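Local coordinates for cellulose binding protein (PDB 4JJO) that binds cellulose and is linked to cell-wall loosening, as the C-terminal expansin part of a longer protein that probably hydrolyses beta-1,4-glucans, at residues His4-His9 and Val74-Leu79; His9-Gln14 and Leu79-Phe84; Asp135-Gln140 and Gly154-Pro159. All coordinates share one frame; numbering follows the deposited sequence.

Contact 1: His4-His9 and Val74-Leu79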
ATOM      1  N   HIS A   4      17.159  12.835  -2.219  1.00 23.60           N
ATOM      2  CA  HIS A   4      17.236  14.113  -1.531  1.00 22.91           C
ATOM      3  C   HIS A   4      16.227  15.081  -2.121  1.00 23.25           C
ATOM      4  O   HIS A   4      16.130  15.235  -3.339  1.00 26.36           O
ATOM      5  CB  HIS A   4      18.645  14.692  -1.629  1.00 24.81           C
ATOM      6  CG  HIS A   4      19.675  13.889  -0.898  1.00 25.99           C
ATOM      7  ND1 HIS A   4      19.999  14.120   0.419  1.00 25.06           N
ATOM      8  CD2 HIS A   4      20.449  12.853  -1.302  1.00 28.26           C
ATOM      9  CE1 HIS A   4      20.930  13.261   0.800  1.00 26.84           C
ATOM     10  NE2 HIS A   4      21.219  12.482  -0.227  1.00 28.31           N
ATOM     11  N   GLY A   5      15.469  15.726  -1.245  1.00 20.23           N
ATOM     12  CA  GLY A   5      14.424  16.631  -1.676  1.00 19.99           C
ATOM     13  C   GLY A   5      13.826  17.408  -0.525  1.00 18.31           C
ATOM     14  O   GLY A   5      14.541  17.897   0.349  1.00 17.94           O
ATOM     15  N   ARG A   6      12.502  17.504  -0.516  1.00 18.57           N
ATOM     16  CA  ARG A   6      11.805  18.368   0.426  1.00 18.58           C
ATOM     17  C   ARG A   6      10.456  17.784   0.807  1.00 17.24           C
ATOM     18  O   ARG A   6       9.933  16.907   0.121  1.00 17.30           O
ATOM     19  CB  ARG A   6      11.606  19.743  -0.206  1.00 21.12           C
ATOM     20  CG  ARG A   6      10.855  19.696  -1.533  1.00 25.49           C
ATOM     21  CD  ARG A   6      11.034  20.977  -2.334  1.00 29.48           C
ATOM     22  NE  ARG A   6      10.175  21.007  -3.513  1.00 33.94           N
ATOM     23  CZ  ARG A   6      10.570  20.711  -4.748  1.00 38.04           C
ATOM     24  NH1 ARG A   6      11.825  20.362  -5.000  1.00 39.37           N
ATOM     25  NH2 ARG A   6       9.699  20.772  -5.745  1.00 40.81           N
ATOM     26  N   ALA A   7       9.895  18.272   1.908  1.00 16.02           N
ATOM     27  CA  ALA A   7       8.560  17.859   2.318  1.00 15.93           C
ATOM     28  C   ALA A   7       7.696  19.052   2.690  1.00 16.02           C
ATOM     29  O   ALA A   7       8.162  20.001   3.319  1.00 15.69           O
ATOM     30  CB  ALA A   7       8.638  16.892   3.488  1.00 15.33           C
ATOM     31  N   THR A   8       6.439  18.996   2.265  1.00 16.89           N
ATOM     32  CA  THR A   8       5.396  19.873   2.776  1.00 17.77           C
ATOM     33  C   THR A   8       4.444  18.965   3.545  1.00 18.02           C
ATOM     34  O   THR A   8       4.729  17.779   3.712  1.00 16.60           O
ATOM     35  CB  THR A   8       4.653  20.604   1.642  1.00 19.89           C
ATOM     36  OG1 THR A   8       4.281  19.666   0.626  1.00 21.20           O
ATOM     37  CG2 THR A   8       5.540  21.686   1.028  1.00 20.44           C
ATOM     38  N   HIS A   9       3.324  19.497   4.022  1.00 18.47           N
ATOM     39  CA  HIS A   9       2.383  18.658   4.759  1.00 18.55           C
ATOM     40  C   HIS A   9       0.937  18.822   4.313  1.00 19.45           C
ATOM     41  O   HIS A   9       0.550  19.864   3.785  1.00 20.33           O
ATOM     42  CB  HIS A   9       2.496  18.912   6.263  1.00 19.39           C
ATOM     43  CG  HIS A   9       2.301  20.342   6.655  1.00 22.10           C
ATOM     44  ND1 HIS A   9       1.053  20.915   6.793  1.00 24.56           N
ATOM     45  CD2 HIS A   9       3.194  21.313   6.955  1.00 22.99           C
ATOM     46  CE1 HIS A   9       1.189  22.176   7.155  1.00 25.46           C
ATOM     47  NE2 HIS A   9       2.478  22.445   7.262  1.00 24.83           N
ATOM     48  N   VAL A  74       9.570  14.702  -8.261  1.00 19.29           N
ATOM     49  CA  VAL A  74      10.261  13.589  -7.634  1.00 18.36           C
ATOM     50  C   VAL A  74      11.177  14.163  -6.560  1.00 17.83           C
ATOM     51  O   VAL A  74      11.879  15.142  -6.801  1.00 19.12           O
ATOM     52  CB  VAL A  74      11.095  12.794  -8.655  1.00 18.61           C
ATOM     53  CG1 VAL A  74      11.816  11.643  -7.973  1.00 18.07           C
ATOM     54  CG2 VAL A  74      10.214  12.276  -9.784  1.00 19.88           C
ATOM     55  N   GLY A  75      11.159  13.560  -5.376  1.00 17.12           N
ATOM     56  CA  GLY A  75      11.936  14.065  -4.256  1.00 17.95           C
ATOM     57  C   GLY A  75      11.115  14.919  -3.306  1.00 17.19           C
ATOM     58  O   GLY A  75      11.554  15.228  -2.200  1.00 16.80           O
ATOM     59  N   HIS A  76       9.917  15.299  -3.736  1.00 18.15           N
ATOM     60  CA  HIS A  76       9.043  16.142  -2.927  1.00 18.57           C
ATOM     61  C   HIS A  76       7.912  15.318  -2.322  1.00 17.68           C
ATOM     62  O   HIS A  76       6.988  14.906  -3.022  1.00 18.24           O
ATOM     63  CB  HIS A  76       8.477  17.283  -3.776  1.00 21.25           C
ATOM     64  CG  HIS A  76       7.470  18.131  -3.064  1.00 23.54           C
ATOM     65  ND1 HIS A  76       6.839  19.201  -3.669  1.00 26.30           N
ATOM     66  CD2 HIS A  76       6.979  18.072  -1.805  1.00 23.81           C
ATOM     67  CE1 HIS A  76       6.010  19.762  -2.811  1.00 27.09           C
ATOM     68  NE2 HIS A  76       6.071  19.099  -1.672  1.00 25.94           N
ATOM     69  N   LEU A  77       7.995  15.082  -1.017  1.00 15.64           N
ATOM     70  CA  LEU A  77       6.971  14.330  -0.305  1.00 15.91           C
ATOM     71  C   LEU A  77       5.924  15.255   0.292  1.00 16.84           C
ATOM     72  O   LEU A  77       6.233  16.354   0.747  1.00 17.44           O
ATOM     73  CB  LEU A  77       7.591  13.508   0.826  1.00 16.30           C
ATOM     74  CG  LEU A  77       8.616  12.423   0.500  1.00 16.33           C
ATOM     75  CD1 LEU A  77       9.047  11.746   1.792  1.00 16.69           C
ATOM     76  CD2 LEU A  77       8.056  11.404  -0.474  1.00 15.74           C
ATOM     77  N   ASP A  78       4.678  14.798   0.293  1.00 17.09           N
ATOM     78  CA  ASP A  78       3.612  15.481   1.008  1.00 17.46           C
ATOM     79  C   ASP A  78       3.307  14.655   2.251  1.00 16.02           C
ATOM     80  O   ASP A  78       2.566  13.677   2.197  1.00 16.33           O
ATOM     81  CB  ASP A  78       2.371  15.623   0.122  1.00 18.78           C
ATOM     82  CG  ASP A  78       1.619  16.918   0.366  1.00 21.58           C
ATOM     83  OD1 ASP A  78       2.124  17.772   1.123  1.00 22.42           O
ATOM     84  OD2 ASP A  78       0.523  17.086  -0.212  1.00 23.97           O
ATOM     85  N   LEU A  79       3.900  15.051   3.373  1.00 15.34           N
ATOM     86  CA  LEU A  79       3.810  14.278   4.604  1.00 14.11           C
ATOM     87  C   LEU A  79       2.527  14.571   5.356  1.00 15.57           C
ATOM     88  O   LEU A  79       1.959  15.652   5.233  1.00 16.29           O
ATOM     89  CB  LEU A  79       4.992  14.602   5.520  1.00 13.72           C
ATOM     90  CG  LEU A  79       6.381  14.163   5.063  1.00 13.63           C
ATOM     91  CD1 LEU A  79       7.431  14.748   5.990  1.00 13.52           C
ATOM     92  CD2 LEU A  79       6.480  12.648   5.031  1.00 13.66           C
TER
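Two first torsions bring His76 and Thr8 together: CG of His76 is anti to its backbone N (chi1 175°), which swings the imidazole across strand 4-9, while Thr8 OG1 sits between its own N and carbonyl carbon (chi1 48°). His76 NE2 donates to Thr8 OG1 over 3.0 Å, with the hydroxyl close to the ring plane. That hydroxyl in turn donates to Asp78 OD1 at 2.9 Å, coming from above the carboxylate plane, so two bonds fix its rotation. Beside them the extended Arg6 chain crosses His76 at a slant, NE 3.8 Å from ND1 and His76 CB over one guanidinium face near its rim, with guanidinium and ring planes 45° apart. The backbones beneath form a parallel strand pair of the double-psi beta-barrel domain, linked by four hydrogen bonds running from Arg6 N-Gly75 O to Leu79 N-Thr8 O. Where the pair begins, Gly5 CA lies only 3.2 Å from Gly75 O, and Glu41 accepts from Gly75 N. On the face of Ala7, Leu77 and Leu79 the packing is largely apolar: Ala7 CB meets Leu79 CD1 at 3.5 Å, and Leu77 packs on Leu52, Val54 and Ile97, the last of which Ala7 also touches.

Contact 2: His9-Gln14 and Leu79-Phe84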
ATOM      1  N   HIS A   9       3.324  19.497   4.022  1.00 18.47           N
ATOM      2  CA  HIS A   9       2.383  18.658   4.759  1.00 18.55           C
ATOM      3  C   HIS A   9       0.937  18.822   4.313  1.00 19.45           C
ATOM      4  O   HIS A   9       0.550  19.864   3.785  1.00 20.33           O
ATOM      5  CB  HIS A   9       2.496  18.912   6.263  1.00 19.39           C
ATOM      6  CG  HIS A   9       2.301  20.342   6.655  1.00 22.10           C
ATOM      7  ND1 HIS A   9       1.053  20.915   6.793  1.00 24.56           N
ATOM      8  CD2 HIS A   9       3.194  21.313   6.955  1.00 22.99           C
ATOM      9  CE1 HIS A   9       1.189  22.176   7.155  1.00 25.46           C
ATOM     10  NE2 HIS A   9       2.478  22.445   7.262  1.00 24.83           N
ATOM     11  N   TYR A  10       0.153  17.770   4.533  1.00 19.48           N
ATOM     12  CA  TYR A  10      -1.276  17.783   4.255  1.00 20.51           C
ATOM     13  C   TYR A  10      -1.958  16.816   5.215  1.00 21.38           C
ATOM     14  O   TYR A  10      -1.299  16.201   6.057  1.00 20.60           O
ATOM     15  CB  TYR A  10      -1.550  17.381   2.805  1.00 21.65           C
ATOM     16  CG  TYR A  10      -1.666  15.890   2.582  1.00 21.75           C
ATOM     17  CD1 TYR A  10      -2.850  15.331   2.123  1.00 23.54           C
ATOM     18  CD2 TYR A  10      -0.595  15.045   2.830  1.00 21.15           C
ATOM     19  CE1 TYR A  10      -2.963  13.973   1.913  1.00 24.88           C
ATOM     20  CE2 TYR A  10      -0.699  13.686   2.627  1.00 21.40           C
ATOM     21  CZ  TYR A  10      -1.885  13.156   2.167  1.00 23.50           C
ATOM     22  OH  TYR A  10      -1.999  11.802   1.957  1.00 25.28           O
ATOM     23  N   SER A  11      -3.274  16.685   5.103  1.00 21.71           N
ATOM     24  CA  SER A  11      -4.007  15.785   5.984  1.00 22.82           C
ATOM     25  C   SER A  11      -5.154  15.079   5.276  1.00 23.34           C
ATOM     26  O   SER A  11      -5.909  15.695   4.524  1.00 24.60           O
ATOM     27  CB  SER A  11      -4.557  16.552   7.187  1.00 24.91           C
ATOM     28  OG  SER A  11      -4.935  15.657   8.220  1.00 25.93           O
ATOM     29  N   LEU A  12      -5.273  13.779   5.525  1.00 23.10           N
ATOM     30  CA  LEU A  12      -6.444  13.016   5.115  1.00 23.80           C
ATOM     31  C   LEU A  12      -7.515  13.107   6.195  1.00 26.03           C
ATOM     32  O   LEU A  12      -8.630  12.608   6.027  1.00 26.42           O
ATOM     33  CB  LEU A  12      -6.067  11.552   4.885  1.00 22.99           C
ATOM     34  CG  LEU A  12      -5.179  11.277   3.674  1.00 23.10           C
ATOM     35  CD1 LEU A  12      -4.793   9.809   3.625  1.00 22.43           C
ATOM     36  CD2 LEU A  12      -5.889  11.690   2.397  1.00 23.37           C
ATOM     37  N   GLY A  13      -7.165  13.751   7.305  1.00 26.86           N
ATOM     38  CA  GLY A  13      -8.054  13.874   8.443  1.00 28.77           C
ATOM     39  C   GLY A  13      -8.398  12.532   9.055  1.00 29.47           C
ATOM     40  O   GLY A  13      -7.579  11.611   9.071  1.00 28.39           O
ATOM     41  N   GLN A  14      -9.620  12.432   9.566  1.00 31.72           N
ATOM     42  CA  GLN A  14     -10.105  11.217  10.198  1.00 32.60           C
ATOM     43  C   GLN A  14     -10.164  10.069   9.202  1.00 31.55           C
ATOM     44  O   GLN A  14      -9.889   8.921   9.548  1.00 31.64           O
ATOM     45  CB  GLN A  14     -11.498  11.459  10.777  1.00 34.18           C
ATOM     46  CG  GLN A  14     -12.064  10.287  11.542  1.00 35.10           C
ATOM     47  CD  GLN A  14     -13.363  10.614  12.245  1.00 37.37           C
ATOM     48  OE1 GLN A  14     -13.677  10.034  13.282  1.00 39.54           O
ATOM     49  NE2 GLN A  14     -14.135  11.536  11.676  1.00 37.45           N
ATOM     50  N   LEU A  79       3.900  15.051   3.373  1.00 15.34           N
ATOM     51  CA  LEU A  79       3.810  14.278   4.604  1.00 14.11           C
ATOM     52  C   LEU A  79       2.527  14.571   5.356  1.00 15.57           C
ATOM     53  O   LEU A  79       1.959  15.652   5.233  1.00 16.29           O
ATOM     54  CB  LEU A  79       4.992  14.602   5.520  1.00 13.72           C
ATOM     55  CG  LEU A  79       6.381  14.163   5.063  1.00 13.63           C
ATOM     56  CD1 LEU A  79       7.431  14.748   5.990  1.00 13.52           C
ATOM     57  CD2 LEU A  79       6.480  12.648   5.031  1.00 13.66           C
ATOM     58  N   SER A  80       2.071  13.596   6.136  1.00 16.38           N
ATOM     59  CA  SER A  80       1.008  13.841   7.094  1.00 18.27           C
ATOM     60  C   SER A  80       1.489  14.938   8.029  1.00 19.21           C
ATOM     61  O   SER A  80       2.690  15.067   8.277  1.00 16.56           O
ATOM     62  CB  SER A  80       0.702  12.578   7.899  1.00 19.63           C
ATOM     63  OG  SER A  80       1.845  12.147   8.615  1.00 19.49           O
ATOM     64  N   GLU A  81       0.559  15.733   8.540  1.00 21.06           N
ATOM     65  CA  GLU A  81       0.909  16.777   9.490  1.00 22.19           C
ATOM     66  C   GLU A  81       1.733  16.191  10.628  1.00 21.84           C
ATOM     67  O   GLU A  81       2.688  16.809  11.098  1.00 20.81           O
ATOM     68  CB  GLU A  81      -0.353  17.445  10.040  1.00 25.98           C
ATOM     69  CG  GLU A  81      -1.097  18.293   9.021  1.00 27.76           C
ATOM     70  CD  GLU A  81      -2.379  18.883   9.576  1.00 31.58           C
ATOM     71  OE1 GLU A  81      -2.889  18.367  10.594  1.00 33.42           O
ATOM     72  OE2 GLU A  81      -2.876  19.866   8.991  1.00 33.00           O
ATOM     73  N   GLU A  82       1.374  14.984  11.054  1.00 22.61           N
ATOM     74  CA  GLU A  82       2.011  14.361  12.208  1.00 23.61           C
ATOM     75  C   GLU A  82       3.454  13.954  11.923  1.00 21.46           C
ATOM     76  O   GLU A  82       4.330  14.116  12.776  1.00 22.05           O
ATOM     77  CB  GLU A  82       1.199  13.152  12.678  1.00 25.90           C
ATOM     78  CG  GLU A  82      -0.142  13.521  13.312  1.00 29.09           C
ATOM     79  CD  GLU A  82      -1.241  13.760  12.285  1.00 29.57           C
ATOM     80  OE1 GLU A  82      -0.994  13.542  11.079  1.00 27.73           O
ATOM     81  OE2 GLU A  82      -2.354  14.164  12.683  1.00 32.19           O
ATOM     82  N   ALA A  83       3.699  13.423  10.731  1.00 18.78           N
ATOM     83  CA  ALA A  83       5.052  13.072  10.326  1.00 17.12           C
ATOM     84  C   ALA A  83       5.893  14.335  10.166  1.00 16.85           C
ATOM     85  O   ALA A  83       7.055  14.378  10.567  1.00 16.07           O
ATOM     86  CB  ALA A  83       5.031  12.278   9.029  1.00 15.71           C
ATOM     87  N   PHE A  84       5.292  15.364   9.583  1.00 17.07           N
ATOM     88  CA  PHE A  84       5.980  16.632   9.365  1.00 18.25           C
ATOM     89  C   PHE A  84       6.400  17.281  10.682  1.00 21.14           C
ATOM     90  O   PHE A  84       7.505  17.818  10.789  1.00 21.11           O
ATOM     91  CB  PHE A  84       5.079  17.581   8.575  1.00 18.35           C
ATOM     92  CG  PHE A  84       5.768  18.835   8.124  1.00 18.42           C
ATOM     93  CD1 PHE A  84       6.247  18.951   6.830  1.00 17.12           C
ATOM     94  CD2 PHE A  84       5.939  19.892   8.991  1.00 20.29           C
ATOM     95  CE1 PHE A  84       6.876  20.101   6.412  1.00 17.91           C
ATOM     96  CE2 PHE A  84       6.572  21.046   8.579  1.00 20.98           C
ATOM     97  CZ  PHE A  84       7.043  21.150   7.288  1.00 19.40           C
TER
HETATM   98  O   HOH W   1      -1.678  20.343   6.326  1.00 26.16           O
HETATM   99  O   HOH W   2      -4.585  14.303  11.230  1.00 39.32           O
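The imidazole of His9 drives its edge into the face of Phe84, and this is the tightly packed side of the contact. His9 CD2 stands 3.5 Å above the plane of the Phe84 ring, over its centre; the two ring centroids are 4.7 Å apart and the planes are turned 69° against each other, an edge-to-face pair. Phe84 reaches that place with CG anti to its backbone N (chi1 -171°), and Phe90 stacks on the same imidazole. Alongside, the parallel strand pair ends: Tyr10 N donates to Leu79 O at 2.9 Å, and after it Tyr10 O receives a weak bond from Glu81 N at 3.1 Å, as strand 76-80 gives way to helix 81-87. Ser80 is the N-cap of that helix. Its OG accepts from Ala83 N at 3.1 Å and is also hydrogen-bonded to Arg32 O. Toward solvent the fit is looser. Ser11, whose OG accepts from Gly13 N in an ST turn, merely brushes the Glu81 carboxylate with its CB, and a water that donates to Glu82 OE2 bonds weakly to Ser11 OG. Another water bridges Glu81 and His9, 2.8 Å from His9 ND1 and donating to Glu81 OE2. His9 ND1 and Glu81 OE2 themselves stay 4.6 Å apart, so the two are linked through the water rather than by a direct ion pair; the charge of His9 is not seen, but the nearby carboxylate could modestly bias the imidazole toward its protonated form.

Contact 3: Asp135-Gln140 and Gly154-Pro159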
ATOM      1  N   ASP A 135       4.473  -7.593  -7.372  1.00 18.54           N
ATOM      2  CA  ASP A 135       4.713  -7.711  -8.804  1.00 22.59           C
ATOM      3  C   ASP A 135       3.478  -8.239  -9.526  1.00 21.64           C
ATOM      4  O   ASP A 135       3.128  -7.766 -10.606  1.00 24.16           O
ATOM      5  CB  ASP A 135       5.904  -8.632  -9.080  1.00 26.49           C
ATOM      6  CG  ASP A 135       6.198  -8.769 -10.563  1.00 32.65           C
ATOM      7  OD1 ASP A 135       6.926  -7.914 -11.111  1.00 35.54           O
ATOM      8  OD2 ASP A 135       5.700  -9.733 -11.183  1.00 34.85           O
ATOM      9  N   ARG A 136       2.828  -9.233  -8.936  1.00 19.90           N
ATOM     10  CA  ARG A 136       1.615  -9.786  -9.528  1.00 22.51           C
ATOM     11  C   ARG A 136       0.723 -10.479  -8.513  1.00 18.24           C
ATOM     12  O   ARG A 136       1.171 -10.912  -7.455  1.00 16.57           O
ATOM     13  CB  ARG A 136       1.960 -10.749 -10.667  1.00 26.20           C
ATOM     14  CG  ARG A 136       3.091 -11.719 -10.370  1.00 28.50           C
ATOM     15  CD  ARG A 136       3.463 -12.486 -11.626  1.00 34.25           C
ATOM     16  NE  ARG A 136       4.104 -13.767 -11.347  1.00 37.03           N
ATOM     17  CZ  ARG A 136       5.396 -13.923 -11.071  1.00 39.68           C
ATOM     18  NH1 ARG A 136       6.209 -12.875 -11.017  1.00 40.20           N
ATOM     19  NH2 ARG A 136       5.877 -15.137 -10.838  1.00 42.11           N
ATOM     20  N   VAL A 137      -0.555 -10.570  -8.863  1.00 18.35           N
ATOM     21  CA  VAL A 137      -1.563 -11.208  -8.026  1.00 17.31           C
ATOM     22  C   VAL A 137      -2.391 -12.120  -8.915  1.00 18.18           C
ATOM     23  O   VAL A 137      -2.866 -11.697  -9.966  1.00 20.23           O
ATOM     24  CB  VAL A 137      -2.484 -10.163  -7.362  1.00 17.29           C
ATOM     25  CG1 VAL A 137      -3.616 -10.842  -6.605  1.00 17.08           C
ATOM     26  CG2 VAL A 137      -1.682  -9.260  -6.438  1.00 15.99           C
ATOM     27  N   GLU A 138      -2.549 -13.372  -8.498  1.00 17.73           N
ATOM     28  CA  GLU A 138      -3.263 -14.363  -9.297  1.00 19.27           C
ATOM     29  C   GLU A 138      -4.321 -15.092  -8.478  1.00 18.26           C
ATOM     30  O   GLU A 138      -4.145 -15.327  -7.283  1.00 16.95           O
ATOM     31  CB  GLU A 138      -2.281 -15.388  -9.870  1.00 21.60           C
ATOM     32  CG  GLU A 138      -1.284 -14.826 -10.867  1.00 24.63           C
ATOM     33  CD  GLU A 138      -0.111 -15.762 -11.095  1.00 27.37           C
ATOM     34  OE1 GLU A 138       0.679 -15.960 -10.149  1.00 27.30           O
ATOM     35  OE2 GLU A 138       0.016 -16.305 -12.212  1.00 30.19           O
ATOM     36  N   ILE A 139      -5.422 -15.448  -9.133  1.00 19.80           N
ATOM     37  CA  ILE A 139      -6.460 -16.264  -8.514  1.00 20.33           C
ATOM     38  C   ILE A 139      -6.495 -17.635  -9.178  1.00 21.70           C
ATOM     39  O   ILE A 139      -6.390 -17.746 -10.399  1.00 21.77           O
ATOM     40  CB  ILE A 139      -7.849 -15.612  -8.628  1.00 22.06           C
ATOM     41  CG1 ILE A 139      -7.883 -14.306  -7.832  1.00 21.88           C
ATOM     42  CG2 ILE A 139      -8.925 -16.567  -8.127  1.00 22.98           C
ATOM     43  CD1 ILE A 139      -9.211 -13.576  -7.891  1.00 24.08           C
ATOM     44  N   GLN A 140      -6.646 -18.678  -8.371  1.00 22.16           N
ATOM     45  CA  GLN A 140      -6.618 -20.041  -8.880  1.00 24.65           C
ATOM     46  C   GLN A 140      -7.846 -20.340  -9.730  1.00 25.32           C
ATOM     47  O   GLN A 140      -8.970 -20.010  -9.352  1.00 24.86           O
ATOM     48  CB  GLN A 140      -6.522 -21.042  -7.729  1.00 27.26           C
ATOM     49  CG  GLN A 140      -6.166 -22.452  -8.175  1.00 31.91           C
ATOM     50  CD  GLN A 140      -5.469 -23.249  -7.088  1.00 35.63           C
ATOM     51  OE1 GLN A 140      -5.818 -23.157  -5.911  1.00 36.99           O
ATOM     52  NE2 GLN A 140      -4.470 -24.027  -7.478  1.00 38.69           N
ATOM     53  N   GLY A 154      -5.052   1.038  -5.930  1.00 16.74           N
ATOM     54  CA  GLY A 154      -4.642   0.168  -4.842  1.00 16.74           C
ATOM     55  C   GLY A 154      -5.255  -1.220  -4.824  1.00 16.25           C
ATOM     56  O   GLY A 154      -5.035  -1.978  -3.878  1.00 17.08           O
ATOM     57  N   TYR A 155      -6.022  -1.554  -5.856  1.00 15.87           N
ATOM     58  CA  TYR A 155      -6.615  -2.881  -5.963  1.00 15.65           C
ATOM     59  C   TYR A 155      -6.067  -3.640  -7.165  1.00 15.52           C
ATOM     60  O   TYR A 155      -5.357  -3.085  -8.006  1.00 15.96           O
ATOM     61  CB  TYR A 155      -8.136  -2.783  -6.092  1.00 16.12           C
ATOM     62  CG  TYR A 155      -8.872  -2.659  -4.779  1.00 16.76           C
ATOM     63  CD1 TYR A 155      -9.478  -3.766  -4.200  1.00 16.26           C
ATOM     64  CD2 TYR A 155      -8.970  -1.438  -4.122  1.00 17.76           C
ATOM     65  CE1 TYR A 155     -10.159  -3.662  -3.004  1.00 17.14           C
ATOM     66  CE2 TYR A 155      -9.650  -1.324  -2.926  1.00 19.41           C
ATOM     67  CZ  TYR A 155     -10.241  -2.441  -2.371  1.00 19.14           C
ATOM     68  OH  TYR A 155     -10.917  -2.324  -1.179  1.00 21.26           O
ATOM     69  N   TRP A 156      -6.416  -4.919  -7.224  1.00 14.34           N
ATOM     70  CA  TRP A 156      -6.115  -5.772  -8.361  1.00 14.50           C
ATOM     71  C   TRP A 156      -7.436  -6.343  -8.847  1.00 14.57           C
ATOM     72  O   TRP A 156      -8.196  -6.892  -8.054  1.00 15.71           O
ATOM     73  CB  TRP A 156      -5.183  -6.906  -7.941  1.00 14.85           C
ATOM     74  CG  TRP A 156      -3.828  -6.451  -7.527  1.00 15.17           C
ATOM     75  CD1 TRP A 156      -3.473  -5.927  -6.317  1.00 15.79           C
ATOM     76  CD2 TRP A 156      -2.634  -6.484  -8.318  1.00 15.24           C
ATOM     77  NE1 TRP A 156      -2.130  -5.629  -6.310  1.00 16.36           N
ATOM     78  CE2 TRP A 156      -1.594  -5.961  -7.524  1.00 16.25           C
ATOM     79  CE3 TRP A 156      -2.345  -6.903  -9.619  1.00 15.37           C
ATOM     80  CZ2 TRP A 156      -0.284  -5.853  -7.991  1.00 17.02           C
ATOM     81  CZ3 TRP A 156      -1.048  -6.792 -10.080  1.00 16.08           C
ATOM     82  CH2 TRP A 156      -0.033  -6.271  -9.269  1.00 16.49           C
ATOM     83  N   VAL A 157      -7.721  -6.214 -10.139  1.00 14.29           N
ATOM     84  CA  VAL A 157      -9.032  -6.609 -10.650  1.00 14.22           C
ATOM     85  C   VAL A 157      -8.971  -7.735 -11.675  1.00 13.46           C
ATOM     86  O   VAL A 157      -7.948  -7.972 -12.316  1.00 14.15           O
ATOM     87  CB  VAL A 157      -9.803  -5.412 -11.254  1.00 15.40           C
ATOM     88  CG1 VAL A 157     -10.060  -4.361 -10.186  1.00 15.54           C
ATOM     89  CG2 VAL A 157      -9.049  -4.820 -12.431  1.00 16.70           C
ATOM     90  N   THR A 158     -10.098  -8.420 -11.818  1.00 14.19           N
ATOM     91  CA  THR A 158     -10.206  -9.569 -12.703  1.00 14.60           C
ATOM     92  C   THR A 158     -10.463  -9.135 -14.144  1.00 16.78           C
ATOM     93  O   THR A 158     -11.316  -8.286 -14.395  1.00 17.51           O
ATOM     94  CB  THR A 158     -11.354 -10.484 -12.248  1.00 15.75           C
ATOM     95  OG1 THR A 158     -12.558  -9.717 -12.136  1.00 17.19           O
ATOM     96  CG2 THR A 158     -11.034 -11.111 -10.894  1.00 15.07           C
ATOM     97  N   PRO A 159      -9.719  -9.716 -15.098  1.00 17.83           N
ATOM     98  CA  PRO A 159      -9.936  -9.470 -16.526  1.00 19.36           C
ATOM     99  C   PRO A 159     -11.067 -10.330 -17.076  1.00 20.55           C
ATOM    100  O   PRO A 159     -11.531 -10.111 -18.194  1.00 22.75           O
ATOM    101  CB  PRO A 159      -8.606  -9.892 -17.152  1.00 20.45           C
ATOM    102  CG  PRO A 159      -8.114 -10.966 -16.255  1.00 19.22           C
ATOM    103  CD  PRO A 159      -8.558 -10.593 -14.863  1.00 17.68           C
TER
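Val137 sets one methyl squarely on the indole of Trp156. Its CG2 lies 3.4 Å from the centroid of the five-membered Trp156 ring and only 9° off the ring normal, a CH-pi contact over the face, with 3.5 Å to the shared-bond atom CE2. The valine thus covers the five-membered ring, its CB leaning toward CD2. The far end of the indole reaches the backbone instead: Trp156 CH2 comes to 3.7 Å from Asp135 O and to 3.9 Å from Arg136 CA. Further along, Ile139 CD1 and Thr158 CG2 meet more loosely, methyl to methyl, at 4.3 Å.

Torsions place both main partners. In Val137, CG2 is anti to the carbonyl carbon and beside the backbone N, which turns it onto the ring; Trp156 carries its CG anti to the carbonyl carbon as well (chi1 -66°), sending the indole toward strand 134-141. Val137 N, buried by this packing, has no polar partner anywhere in the model. Just before it, Asp135 and Arg136 both face Thr172 in a classic beta bulge, and on the side away from the indole a salt bridge joins Arg136 NH1 to Asp135 OD2 at 3.2 Å. The hydroxyl of Thr158 is held by Ala123 N.

The two segments are not sheet neighbours. Strand 144-150 runs between them, pairing through Leu148 and Leu146 with Val137 and Ile139, while Val127 and Leu125 of strand 124-128 add to the apolar layer. This is interior packing of the expansin C-terminal domain, an immunoglobulin-like beta-sandwich, with strand 167-173 flanking 134-141 on its other edge.

How the contacts relate
Contacts 1 and 2 are successive parts of one strand pairing, formed by strands 3-10 and 76-80, with centres 12 Å apart and His9 and Leu79 in both. They also pack on each other, ring against backbone: Asp78 O lies 3.3 Å from Tyr10 CE2, and Ala7 O lies 3.4 Å from Phe84 CE1. Contact 3 is packing within the other domain, across the centre of the chain; its centre is 30 Å from each of the others, and its nearest atoms are about 17 Å from contact 1 and about 13 Å from contact 2. No polysaccharide is bound in this apo form, but Thr8 and Asp78 of contact 1 probably lie in the polar site known from related expansins.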